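Local coordinates for pyoverdine biosynthesis protein PvcA (Pseudomonas aeruginosa, PDB 3E59), which makes the isonitrile group of an isocyano tyrosine derivative, taking its carbon from C2 of ribulose 5-phosphate, in the biosynthesis of paerucumarin, at residues A[84-96]-A[268-281]. Sequence-based numbering, arbitrary orientation.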
loop_
_atom_site.group_PDB
_atom_site.type_symbol
_atom_site.label_atom_id
_atom_site.label_comp_id
_atom_site.label_asym_id
_atom_site.label_seq_id
_atom_site.Cartn_x
_atom_site.Cartn_y
_atom_site.Cartn_z
ATOM N N MET A 84 -5.753 -13.929 5.522
ATOM C CA MET A 84 -6.100 -13.216 6.769
ATOM C C MET A 84 -5.398 -11.842 6.916
ATOM O O MET A 84 -5.963 -10.893 7.457
ATOM C CB MET A 84 -5.849 -14.121 7.985
ATOM C CG MET A 84 -6.362 -13.560 9.308
ATOM S SD MET A 84 -8.157 -13.446 9.428
ATOM C CE MET A 84 -8.554 -15.129 9.859
ATOM N N ALA A 85 -4.188 -11.720 6.389
ATOM C CA ALA A 85 -3.506 -10.424 6.394
ATOM C C ALA A 85 -4.264 -9.359 5.571
ATOM O O ALA A 85 -4.512 -8.257 6.068
ATOM C CB ALA A 85 -2.067 -10.572 5.919
ATOM N N GLU A 86 -4.640 -9.679 4.330
ATOM C CA GLU A 86 -5.499 -8.773 3.545
ATOM C C GLU A 86 -6.840 -8.535 4.224
ATOM O O GLU A 86 -7.323 -7.392 4.270
ATOM C CB GLU A 86 -5.770 -9.308 2.141
ATOM C CG GLU A 86 -4.694 -9.019 1.120
ATOM C CD GLU A 86 -3.557 -10.011 1.181
ATOM O OE1 GLU A 86 -3.556 -10.890 2.067
ATOM O OE2 GLU A 86 -2.672 -9.923 0.325
ATOM N N ARG A 87 -7.432 -9.612 4.752
ATOM C CA ARG A 87 -8.790 -9.571 5.299
ATOM C C ARG A 87 -8.903 -8.600 6.457
ATOM O O ARG A 87 -9.795 -7.748 6.479
ATOM C CB ARG A 87 -9.272 -10.958 5.724
ATOM C CG ARG A 87 -10.673 -10.937 6.375
ATOM C CD ARG A 87 -11.173 -12.337 6.682
ATOM N NE ARG A 87 -10.927 -13.278 5.586
ATOM C CZ ARG A 87 -11.789 -13.538 4.602
ATOM N NH1 ARG A 87 -12.969 -12.923 4.554
ATOM N NH2 ARG A 87 -11.474 -14.421 3.663
ATOM N N LEU A 88 -7.985 -8.715 7.409
ATOM C CA LEU A 88 -7.990 -7.823 8.569
ATOM C C LEU A 88 -7.605 -6.393 8.205
ATOM O O LEU A 88 -8.080 -5.449 8.828
ATOM C CB LEU A 88 -7.076 -8.369 9.658
ATOM C CG LEU A 88 -7.573 -9.647 10.339
ATOM C CD1 LEU A 88 -6.457 -10.236 11.139
ATOM C CD2 LEU A 88 -8.786 -9.349 11.232
ATOM N N SER A 89 -6.738 -6.234 7.206
ATOM C CA SER A 89 -6.377 -4.898 6.733
ATOM C C SER A 89 -7.569 -4.188 6.087
ATOM O O SER A 89 -7.824 -3.001 6.361
ATOM C CB SER A 89 -5.198 -4.952 5.761
ATOM O OG SER A 89 -4.058 -5.489 6.397
ATOM N N LEU A 90 -8.292 -4.906 5.226
ATOM C CA LEU A 90 -9.464 -4.326 4.556
ATOM C C LEU A 90 -10.591 -4.040 5.540
ATOM O O LEU A 90 -11.332 -3.058 5.392
ATOM C CB LEU A 90 -9.964 -5.234 3.432
ATOM C CG LEU A 90 -9.039 -5.401 2.213
ATOM C CD1 LEU A 90 -9.394 -6.671 1.440
ATOM C CD2 LEU A 90 -9.088 -4.148 1.329
ATOM N N SER A 91 -10.727 -4.904 6.544
ATOM C CA SER A 91 -11.744 -4.711 7.568
ATOM C C SER A 91 -11.403 -3.473 8.405
ATOM O O SER A 91 -12.283 -2.667 8.740
ATOM C CB SER A 91 -11.866 -5.967 8.429
ATOM O OG SER A 91 -12.840 -5.776 9.432
ATOM N N PHE A 92 -10.119 -3.310 8.716
ATOM C CA PHE A 92 -9.647 -2.118 9.433
ATOM C C PHE A 92 -10.001 -0.825 8.704
ATOM O O PHE A 92 -10.450 0.151 9.324
ATOM C CB PHE A 92 -8.127 -2.142 9.683
ATOM C CG PHE A 92 -7.599 -0.811 10.139
ATOM C CD1 PHE A 92 -7.682 -0.444 11.479
ATOM C CD2 PHE A 92 -7.089 0.105 9.218
ATOM C CE1 PHE A 92 -7.247 0.795 11.893
ATOM C CE2 PHE A 92 -6.648 1.355 9.624
ATOM C CZ PHE A 92 -6.724 1.701 10.963
ATOM N N LEU A 93 -9.764 -0.815 7.391
ATOM C CA LEU A 93 -9.954 0.380 6.585
ATOM C C LEU A 93 -11.426 0.744 6.548
ATOM O O LEU A 93 -11.792 1.921 6.604
ATOM C CB LEU A 93 -9.428 0.167 5.162
ATOM C CG LEU A 93 -7.913 0.070 4.932
ATOM C CD1 LEU A 93 -7.649 -0.317 3.495
ATOM C CD2 LEU A 93 -7.226 1.374 5.274
ATOM N N ASN A 94 -12.267 -0.280 6.448
ATOM C CA ASN A 94 -13.696 -0.069 6.514
ATOM C C ASN A 94 -14.156 0.504 7.858
ATOM O O ASN A 94 -15.017 1.376 7.885
ATOM C CB ASN A 94 -14.474 -1.338 6.176
ATOM C CG ASN A 94 -15.925 -1.044 5.892
ATOM O OD1 ASN A 94 -16.243 -0.437 4.874
ATOM N ND2 ASN A 94 -16.813 -1.438 6.803
ATOM N N HIS A 95 -13.585 0.022 8.962
ATOM C CA HIS A 95 -13.995 0.488 10.288
ATOM C C HIS A 95 -13.519 1.915 10.541
ATOM O O HIS A 95 -14.198 2.683 11.201
ATOM C CB HIS A 95 -13.536 -0.459 11.409
ATOM C CG HIS A 95 -14.138 -0.148 12.749
ATOM N ND1 HIS A 95 -13.375 0.200 13.848
ATOM C CD2 HIS A 95 -15.431 -0.111 13.160
ATOM C CE1 HIS A 95 -14.173 0.425 14.880
ATOM N NE2 HIS A 95 -15.426 0.240 14.491
ATOM N N LEU A 96 -12.352 2.258 10.009
ATOM C CA LEU A 96 -11.864 3.634 10.018
ATOM C C LEU A 96 -12.910 4.612 9.418
ATOM O O LEU A 96 -13.173 5.684 9.974
ATOM C CB LEU A 96 -10.533 3.697 9.263
ATOM C CG LEU A 96 -9.709 4.990 9.213
ATOM C CD1 LEU A 96 -9.132 5.378 10.570
ATOM C CD2 LEU A 96 -8.584 4.812 8.228
ATOM N N ILE A 268 -0.225 5.093 6.185
ATOM C CA ILE A 268 -1.175 4.567 7.172
ATOM C C ILE A 268 -1.007 3.059 7.380
ATOM O O ILE A 268 -0.793 2.297 6.421
ATOM C CB ILE A 268 -2.660 4.931 6.791
ATOM C CG1 ILE A 268 -3.621 4.618 7.943
ATOM C CG2 ILE A 268 -3.097 4.239 5.480
ATOM C CD1 ILE A 268 -4.903 5.429 7.911
ATOM N N HIS A 269 -1.096 2.644 8.645
ATOM C CA HIS A 269 -1.050 1.240 9.019
ATOM C C HIS A 269 -2.440 0.631 8.975
ATOM O O HIS A 269 -3.445 1.332 9.142
ATOM C CB HIS A 269 -0.428 1.058 10.402
ATOM C CG HIS A 269 1.070 1.131 10.411
ATOM N ND1 HIS A 269 1.869 0.130 9.897
ATOM C CD2 HIS A 269 1.916 2.059 10.921
ATOM C CE1 HIS A 269 3.141 0.446 10.069
ATOM N NE2 HIS A 269 3.196 1.606 10.701
ATOM N N MET A 270 -2.484 -0.669 8.714
ATOM C CA MET A 270 -3.750 -1.406 8.579
ATOM C C MET A 270 -3.862 -2.611 9.536
ATOM O O MET A 270 -4.938 -3.199 9.671
ATOM C CB MET A 270 -3.936 -1.877 7.134
ATOM C CG MET A 270 -4.023 -0.772 6.088
ATOM S SD MET A 270 -4.166 -1.463 4.444
ATOM C CE MET A 270 -2.597 -2.330 4.297
ATOM N N MET A 271 -2.747 -2.983 10.160
ATOM C CA MET A 271 -2.665 -4.018 11.212
ATOM C C MET A 271 -1.475 -3.612 12.056
ATOM O O MET A 271 -0.552 -2.975 11.534
ATOM C CB MET A 271 -2.322 -5.389 10.636
ATOM C CG MET A 271 -3.437 -6.114 9.937
ATOM S SD MET A 271 -2.839 -7.665 9.235
ATOM C CE MET A 271 -2.613 -8.654 10.700
ATOM N N PRO A 272 -1.477 -3.970 13.360
ATOM C CA PRO A 272 -0.268 -3.762 14.147
ATOM C C PRO A 272 0.941 -4.466 13.511
ATOM O O PRO A 272 0.831 -5.608 13.057
ATOM C CB PRO A 272 -0.625 -4.390 15.494
ATOM C CG PRO A 272 -2.139 -4.256 15.574
ATOM C CD PRO A 272 -2.577 -4.534 14.172
ATOM N N THR A 273 2.072 -3.766 13.461
ATOM C CA THR A 273 3.324 -4.314 12.932
ATOM C C THR A 273 4.522 -3.502 13.420
ATOM O O THR A 273 4.421 -2.288 13.622
ATOM C CB THR A 273 3.303 -4.430 11.370
ATOM O OG1 THR A 273 4.466 -5.127 10.907
ATOM C CG2 THR A 273 3.222 -3.075 10.687
ATOM N N ARG A 274 5.653 -4.182 13.610
ATOM C CA ARG A 274 6.913 -3.548 13.997
ATOM C C ARG A 274 7.577 -2.796 12.832
ATOM O O ARG A 274 8.243 -1.786 13.046
ATOM C CB ARG A 274 7.890 -4.613 14.517
ATOM N N ASP A 275 7.404 -3.308 11.614
ATOM C CA ASP A 275 8.038 -2.764 10.425
ATOM C C ASP A 275 7.077 -1.835 9.701
ATOM O O ASP A 275 6.049 -2.282 9.183
ATOM C CB ASP A 275 8.493 -3.901 9.507
ATOM C CG ASP A 275 9.169 -3.412 8.230
ATOM O OD1 ASP A 275 9.365 -2.183 8.033
ATOM O OD2 ASP A 275 9.496 -4.280 7.395
ATOM N N ASP A 276 7.424 -0.545 9.661
ATOM C CA ASP A 276 6.596 0.473 8.981
ATOM C C ASP A 276 6.498 0.300 7.468
ATOM O O ASP A 276 5.591 0.854 6.849
ATOM C CB ASP A 276 7.100 1.895 9.286
ATOM C CG ASP A 276 6.815 2.324 10.711
ATOM O OD1 ASP A 276 5.682 2.790 11.001
ATOM O OD2 ASP A 276 7.739 2.201 11.541
ATOM N N TRP A 277 7.447 -0.429 6.874
ATOM C CA TRP A 277 7.412 -0.750 5.443
ATOM C C TRP A 277 6.613 -2.027 5.093
ATOM O O TRP A 277 6.366 -2.309 3.911
ATOM C CB TRP A 277 8.849 -0.868 4.882
ATOM C CG TRP A 277 9.557 0.457 4.819
ATOM C CD1 TRP A 277 10.440 0.962 5.732
ATOM C CD2 TRP A 277 9.420 1.455 3.796
ATOM N NE1 TRP A 277 10.867 2.206 5.336
ATOM C CE2 TRP A 277 10.259 2.534 4.150
ATOM C CE3 TRP A 277 8.685 1.534 2.608
ATOM C CZ2 TRP A 277 10.370 3.695 3.363
ATOM C CZ3 TRP A 277 8.808 2.691 1.813
ATOM C CH2 TRP A 277 9.643 3.751 2.204
ATOM N N LEU A 278 6.231 -2.802 6.105
ATOM C CA LEU A 278 5.623 -4.105 5.855
ATOM C C LEU A 278 4.150 -3.961 5.510
ATOM O O LEU A 278 3.420 -3.231 6.180
ATOM C CB LEU A 278 5.795 -5.045 7.058
ATOM C CG LEU A 278 5.394 -6.521 6.860
ATOM C CD1 LEU A 278 6.136 -7.159 5.675
ATOM C CD2 LEU A 278 5.661 -7.318 8.141
ATOM N N THR A 279 3.736 -4.675 4.465
ATOM C CA THR A 279 2.358 -4.702 4.015
ATOM C C THR A 279 1.860 -6.166 3.923
ATOM O O THR A 279 2.675 -7.084 3.800
ATOM C CB THR A 279 2.207 -3.995 2.670
ATOM O OG1 THR A 279 3.001 -4.675 1.699
ATOM C CG2 THR A 279 2.653 -2.510 2.766
ATOM N N PRO A 280 0.530 -6.382 4.026
ATOM C CA PRO A 280 -0.048 -7.742 4.048
ATOM C C PRO A 280 0.250 -8.637 2.835
ATOM O O PRO A 280 0.248 -9.856 2.975
ATOM C CB PRO A 280 -1.549 -7.496 4.195
ATOM C CG PRO A 280 -1.778 -6.061 3.865
ATOM C CD PRO A 280 -0.509 -5.343 4.200
ATOM N N TRP A 281 0.536 -8.051 1.675
ATOM C CA TRP A 281 0.881 -8.847 0.492
ATOM C C TRP A 281 2.359 -9.261 0.448
ATOM O O TRP A 281 2.781 -9.924 -0.489
ATOM C CB TRP A 281 0.451 -8.160 -0.806
ATOM C CG TRP A 281 0.862 -6.706 -0.925
ATOM C CD1 TRP A 281 1.945 -6.207 -1.607
ATOM C CD2 TRP A 281 0.188 -5.572 -0.361
ATOM N NE1 TRP A 281 1.993 -4.834 -1.487
ATOM C CE2 TRP A 281 0.931 -4.415 -0.729
ATOM C CE3 TRP A 281 -0.971 -5.416 0.416
ATOM C CZ2 TRP A 281 0.552 -3.117 -0.340
ATOM C CZ3 TRP A 281 -1.351 -4.117 0.809
ATOM C CH2 TRP A 281 -0.586 -2.992 0.430
#
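Helix 84-103 packs against the long loop that joins strand 265-267, at one edge of the parallel sheet, to strand 284-287 of the mixed sheet, and Ser-89 and Met-270 meet in the middle. Ser-89 CB and Met-270 CB lie 3.6 Å apart. With CG anti to its own carbonyl carbon (chi1 -62°), Met-270 runs on to Leu-93, whose CD1 is 3.8 Å from Met-270 SD. The Ser-89 hydroxyl turns back along the helix and donates to Ala-85 O (OG to O 2.8 Å), on the opposite face of that carbonyl from Ser-89 N. With its proton spent inside the helix, Ser-89 OG lies against carbon, 3.5 Å from Pro-280 CG. Pro-280 CB also rests on Ala-85 CB, 3.6 Å away. Further along, Met-270 O and His-269 O both approach the Phe-92 ring obliquely, with Phe-92 CE2 3.2 Å from His-269 O; Leu-96 CD2 and Ile-268 CD1 touch tip to tip at 3.7 Å. At the other end the buried Glu-86 side chain crosses that of Trp-281 at about a right angle, but its OE1 forms a salt bridge with Lys-70 and its OE2 a hydrogen bond with Tyr-133. This is helix-on-loop packing, mostly apolar, within an alpha/beta fold.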